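Local atomic coordinates of cysteine synthase (PDB entry 6AHI), a protein that makes L-cysteine and acetate from O-acetyl-L-serine and hydrogen sulfide with pyridoxal 5'-phosphate, and also works as an O-acetylserine-dependent cystathionine beta-synthase. Residues K35-N40 against H158-E163; L39-S44 against L81-I86. One frame throughout, in Å; residues are numbered along the deposited sequence.

Interaction 1 of 2, residues K35-N40 against H158-E163; sequences KLEHLN and HTLAPE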
# COMPACT_ATOMS: atom_id res chain seq x y z
N LYS A 35 11.99 9.83 -2.20
CA LYS A 35 11.99 8.64 -1.40
C LYS A 35 10.54 8.23 -1.12
O LYS A 35 9.78 9.01 -0.57
CB LYS A 35 12.83 8.92 -0.16
CG LYS A 35 13.03 7.73 0.73
CD LYS A 35 13.94 6.71 0.16
CE LYS A 35 14.53 5.87 1.27
NZ LYS A 35 15.00 4.58 0.74
N LEU A 36 10.18 7.01 -1.54
CA LEU A 36 8.80 6.54 -1.53
C LEU A 36 8.46 5.81 -0.22
O LEU A 36 8.26 4.58 -0.21
CB LEU A 36 8.59 5.61 -2.74
CG LEU A 36 8.88 6.22 -4.10
CD1 LEU A 36 8.44 5.28 -5.20
CD2 LEU A 36 8.21 7.59 -4.22
N GLU A 37 8.26 6.60 0.83
CA GLU A 37 8.02 6.10 2.17
C GLU A 37 6.59 5.61 2.33
O GLU A 37 6.30 4.92 3.28
CB GLU A 37 8.34 7.21 3.16
CG GLU A 37 9.83 7.42 3.26
CD GLU A 37 10.55 6.18 3.78
OE1 GLU A 37 10.18 5.71 4.91
OE2 GLU A 37 11.44 5.63 3.06
N HIS A 38 5.73 5.93 1.38
CA HIS A 38 4.36 5.45 1.38
C HIS A 38 4.31 3.93 1.13
O HIS A 38 3.25 3.32 1.41
CB HIS A 38 3.51 6.23 0.37
CG HIS A 38 3.78 5.94 -1.07
ND1 HIS A 38 5.00 6.21 -1.67
CD2 HIS A 38 2.98 5.43 -2.03
CE1 HIS A 38 4.93 5.87 -2.94
NE2 HIS A 38 3.70 5.41 -3.19
N LEU A 39 5.41 3.34 0.62
CA LEU A 39 5.42 1.93 0.34
C LEU A 39 5.86 1.11 1.56
O LEU A 39 5.92 -0.09 1.47
CB LEU A 39 6.30 1.64 -0.88
CG LEU A 39 5.88 2.38 -2.15
CD1 LEU A 39 6.84 2.12 -3.30
CD2 LEU A 39 4.47 2.00 -2.56
N ASN A 40 6.09 1.75 2.71
CA ASN A 40 6.24 1.01 3.97
C ASN A 40 4.96 0.22 4.27
O ASN A 40 3.86 0.61 3.86
CB ASN A 40 6.53 1.97 5.13
CG ASN A 40 7.98 2.41 5.13
OD1 ASN A 40 8.87 1.59 5.28
ND2 ASN A 40 8.21 3.71 4.99
N HIS A 158 18.99 7.89 12.09
CA HIS A 158 19.60 6.56 12.24
C HIS A 158 19.12 5.56 11.18
O HIS A 158 19.77 4.54 11.00
CB HIS A 158 19.38 6.03 13.67
CG HIS A 158 20.30 6.66 14.68
ND1 HIS A 158 21.66 6.49 14.63
CD2 HIS A 158 20.07 7.47 15.75
CE1 HIS A 158 22.24 7.13 15.63
NE2 HIS A 158 21.29 7.76 16.32
N THR A 159 18.00 5.82 10.50
CA THR A 159 17.34 4.81 9.65
C THR A 159 17.21 5.34 8.22
O THR A 159 17.96 4.95 7.33
CB THR A 159 15.99 4.37 10.25
OG1 THR A 159 15.08 5.48 10.31
CG2 THR A 159 16.15 3.77 11.63
N LEU A 160 16.30 6.31 8.03
CA LEU A 160 15.99 6.86 6.70
C LEU A 160 17.24 7.48 6.05
O LEU A 160 17.54 7.21 4.91
CB LEU A 160 14.90 7.92 6.87
CG LEU A 160 14.42 8.57 5.57
CD1 LEU A 160 13.99 7.51 4.58
CD2 LEU A 160 13.27 9.54 5.84
N ALA A 161 17.93 8.36 6.78
CA ALA A 161 18.94 9.21 6.15
C ALA A 161 20.11 8.36 5.64
O ALA A 161 20.54 8.54 4.49
CB ALA A 161 19.39 10.31 7.07
N PRO A 162 20.65 7.40 6.41
CA PRO A 162 21.74 6.56 5.90
C PRO A 162 21.33 5.73 4.67
O PRO A 162 22.14 5.49 3.76
CB PRO A 162 22.12 5.63 7.07
CG PRO A 162 21.56 6.30 8.30
CD PRO A 162 20.38 7.14 7.84
N GLU A 163 20.07 5.31 4.64
CA GLU A 163 19.56 4.53 3.51
C GLU A 163 19.60 5.38 2.24
O GLU A 163 19.98 4.94 1.19
CB GLU A 163 18.15 4.07 3.87
CG GLU A 163 17.67 2.81 3.20
CD GLU A 163 16.22 2.56 3.59
OE1 GLU A 163 15.97 1.96 4.64
OE2 GLU A 163 15.36 3.00 2.82
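The short salt bridge between K35 NZ and E163 OE2, 2.6 Å long, lies well inside the protein, with the ammonium group on the carboxylate's anti lone pair, the side facing away from OE1. The two side chains cross at about a right angle. E163 runs out straight from its helix (chi2 -176°), whereas K35 bends at its second torsion (chi2 71°). K35 NZ has further partners in E167 and the carbonyl of T14, and E163 OE2 is also bridged by R48.

Beside the charged groups lies the methyl L160 CD1, set against the aliphatic part of K35 and against the carboxylate of E37. K35 slides past the leucine in the reverse direction, and K35 CE lies 3.7 Å from L160 CD1; E37 OE2 is 3.5 Å from L160 CD1. The contact thus joins the end of strand 31-36, in the mixed sheet of this fold type II enzyme, to the first turn of helix 160-168.

E37 OE2 and E163 OE2 stand 4.7 Å apart, a like-charge proximity probably eased by R48, which bridges both carboxylates. The polar end of E37 is further held by T14 at OE2 and by N40. N40 ND2 reaches E37 OE1 from above the carboxylate plane, at 2.8 Å. Its second bond, to E37 O, is bent (134° at the hydrogen), with the acceptor tilted out of the N40 amide plane; E37 O also accepts from N40 N.

Interaction 2 of 2, residues L39-S44 against L81-I86; sequences LNPGGS and LALVAI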
# COMPACT_ATOMS: atom_id res chain seq x y z
N LEU A 39 5.41 3.34 0.62
CA LEU A 39 5.42 1.93 0.34
C LEU A 39 5.86 1.11 1.56
O LEU A 39 5.92 -0.09 1.47
CB LEU A 39 6.30 1.64 -0.88
CG LEU A 39 5.88 2.38 -2.15
CD1 LEU A 39 6.84 2.12 -3.30
CD2 LEU A 39 4.47 2.00 -2.56
N ASN A 40 6.09 1.75 2.71
CA ASN A 40 6.24 1.01 3.97
C ASN A 40 4.96 0.22 4.27
O ASN A 40 3.86 0.61 3.86
CB ASN A 40 6.53 1.97 5.13
CG ASN A 40 7.98 2.41 5.13
OD1 ASN A 40 8.87 1.59 5.28
ND2 ASN A 40 8.21 3.71 4.99
N PRO A 41 5.04 -0.89 5.03
CA PRO A 41 3.87 -1.75 5.26
C PRO A 41 2.72 -1.10 6.05
O PRO A 41 1.58 -1.53 5.90
CB PRO A 41 4.46 -2.95 6.03
CG PRO A 41 5.73 -2.40 6.66
CD PRO A 41 6.28 -1.44 5.62
N GLY A 42 3.02 -0.05 6.81
CA GLY A 42 1.99 0.72 7.50
C GLY A 42 1.47 1.87 6.67
O GLY A 42 0.58 2.60 7.11
N GLY A 43 2.05 2.06 5.48
CA GLY A 43 1.59 3.05 4.52
C GLY A 43 2.18 4.44 4.71
O GLY A 43 1.74 5.39 4.05
N SER A 44 3.16 4.60 5.60
CA SER A 44 3.78 5.91 5.84
C SER A 44 5.23 5.80 6.34
O SER A 44 5.67 4.79 6.89
CB SER A 44 2.96 6.75 6.82
OG SER A 44 3.41 6.55 8.15
N LEU A 81 3.07 2.68 15.35
CA LEU A 81 3.33 2.13 16.67
C LEU A 81 2.55 0.83 16.87
O LEU A 81 3.11 -0.12 17.43
CB LEU A 81 3.03 3.16 17.75
CG LEU A 81 4.09 4.25 17.87
CD1 LEU A 81 3.59 5.38 18.75
CD2 LEU A 81 5.39 3.69 18.40
N ALA A 82 1.30 0.79 16.41
CA ALA A 82 0.47 -0.39 16.55
C ALA A 82 1.09 -1.56 15.77
O ALA A 82 1.15 -2.67 16.28
CB ALA A 82 -0.94 -0.11 16.09
N LEU A 83 1.57 -1.27 14.56
CA LEU A 83 2.16 -2.31 13.69
C LEU A 83 3.40 -2.92 14.35
O LEU A 83 3.52 -4.16 14.45
CB LEU A 83 2.48 -1.67 12.33
CG LEU A 83 3.09 -2.61 11.30
CD1 LEU A 83 2.22 -3.81 11.07
CD2 LEU A 83 3.27 -1.87 9.99
N VAL A 84 4.27 -2.07 14.91
CA VAL A 84 5.53 -2.50 15.49
C VAL A 84 5.25 -3.20 16.83
O VAL A 84 5.93 -4.14 17.17
CB VAL A 84 6.50 -1.32 15.63
CG1 VAL A 84 7.76 -1.69 16.40
CG2 VAL A 84 6.87 -0.74 14.27
N ALA A 85 4.23 -2.75 17.58
CA ALA A 85 3.88 -3.34 18.88
C ALA A 85 3.56 -4.84 18.78
O ALA A 85 3.74 -5.60 19.74
CB ALA A 85 2.72 -2.59 19.47
N ILE A 86 3.03 -5.27 17.63
CA ILE A 86 2.55 -6.65 17.45
C ILE A 86 3.66 -7.67 17.76
O ILE A 86 3.43 -8.63 18.49
CB ILE A 86 1.96 -6.84 16.04
CG1 ILE A 86 0.66 -6.04 15.91
CG2 ILE A 86 1.76 -8.32 15.75
CD1 ILE A 86 0.06 -6.01 14.54
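L83 meets P41 and G42 through a single methyl, CD2, which sits over one face of the peptide linking them. The nearest backbone atom is G42 N, 3.7 Å from L83 CD2, with G42 CA and the carbonyl carbon of P41 a little farther off. The leucine side chain crosses the proline ring at about a right angle, so the ring is met through its CG, with P41 CG 4.2 Å from L83 CD2, without lying flat along the leucine. With CG swung opposite the backbone nitrogen of L83 (chi1 -180°), the branch is carried off the helix toward the turn. Because G42 has no side chain, the methyl can settle close above the backbone itself. No hydrogen bond spans the contact; it is purely van der Waals.

The surface that L83 meets is a type I beta turn from N40 to G43, closed by the 2.8 Å bond from G43 N to N40 O. G43 has a positive phi of 87°, a value that suits glycine. The turn is also bonded from outside: D47 OD2 accepts from G42 N, and R298 NH2 donates to G42 O.

The leucine comes from the last turns of helix 76-85 and also packs on G261 of the second subunit. Other residues of the helix pack within the chain, L81 and V84 lying on I54 of helix 48-60, and L81, A82 and A85 on strand 91-97.

In the fold
Both contacts start from the chain that leaves strand 31-36, with L39 and N40 common to the two, and their centres are 13 Å apart. Interaction 1 joins the strand end to helix 160-168 by a salt bridge and a leucine methyl; interaction 2 sets another leucine methyl on the turn that follows. The two touch where H38 CB comes within 4.2 Å of G43 O. The same chain then leads to the cofactor-bearing lysine at position 46, whose backbone nitrogen is hydrogen-bonded to S44 OG. Two residues that probably bind the cofactor, judged from relatives, lie close: T184, about 4 Å from L160 between side chains, and N76, its side chain about 7 Å from the G42 position.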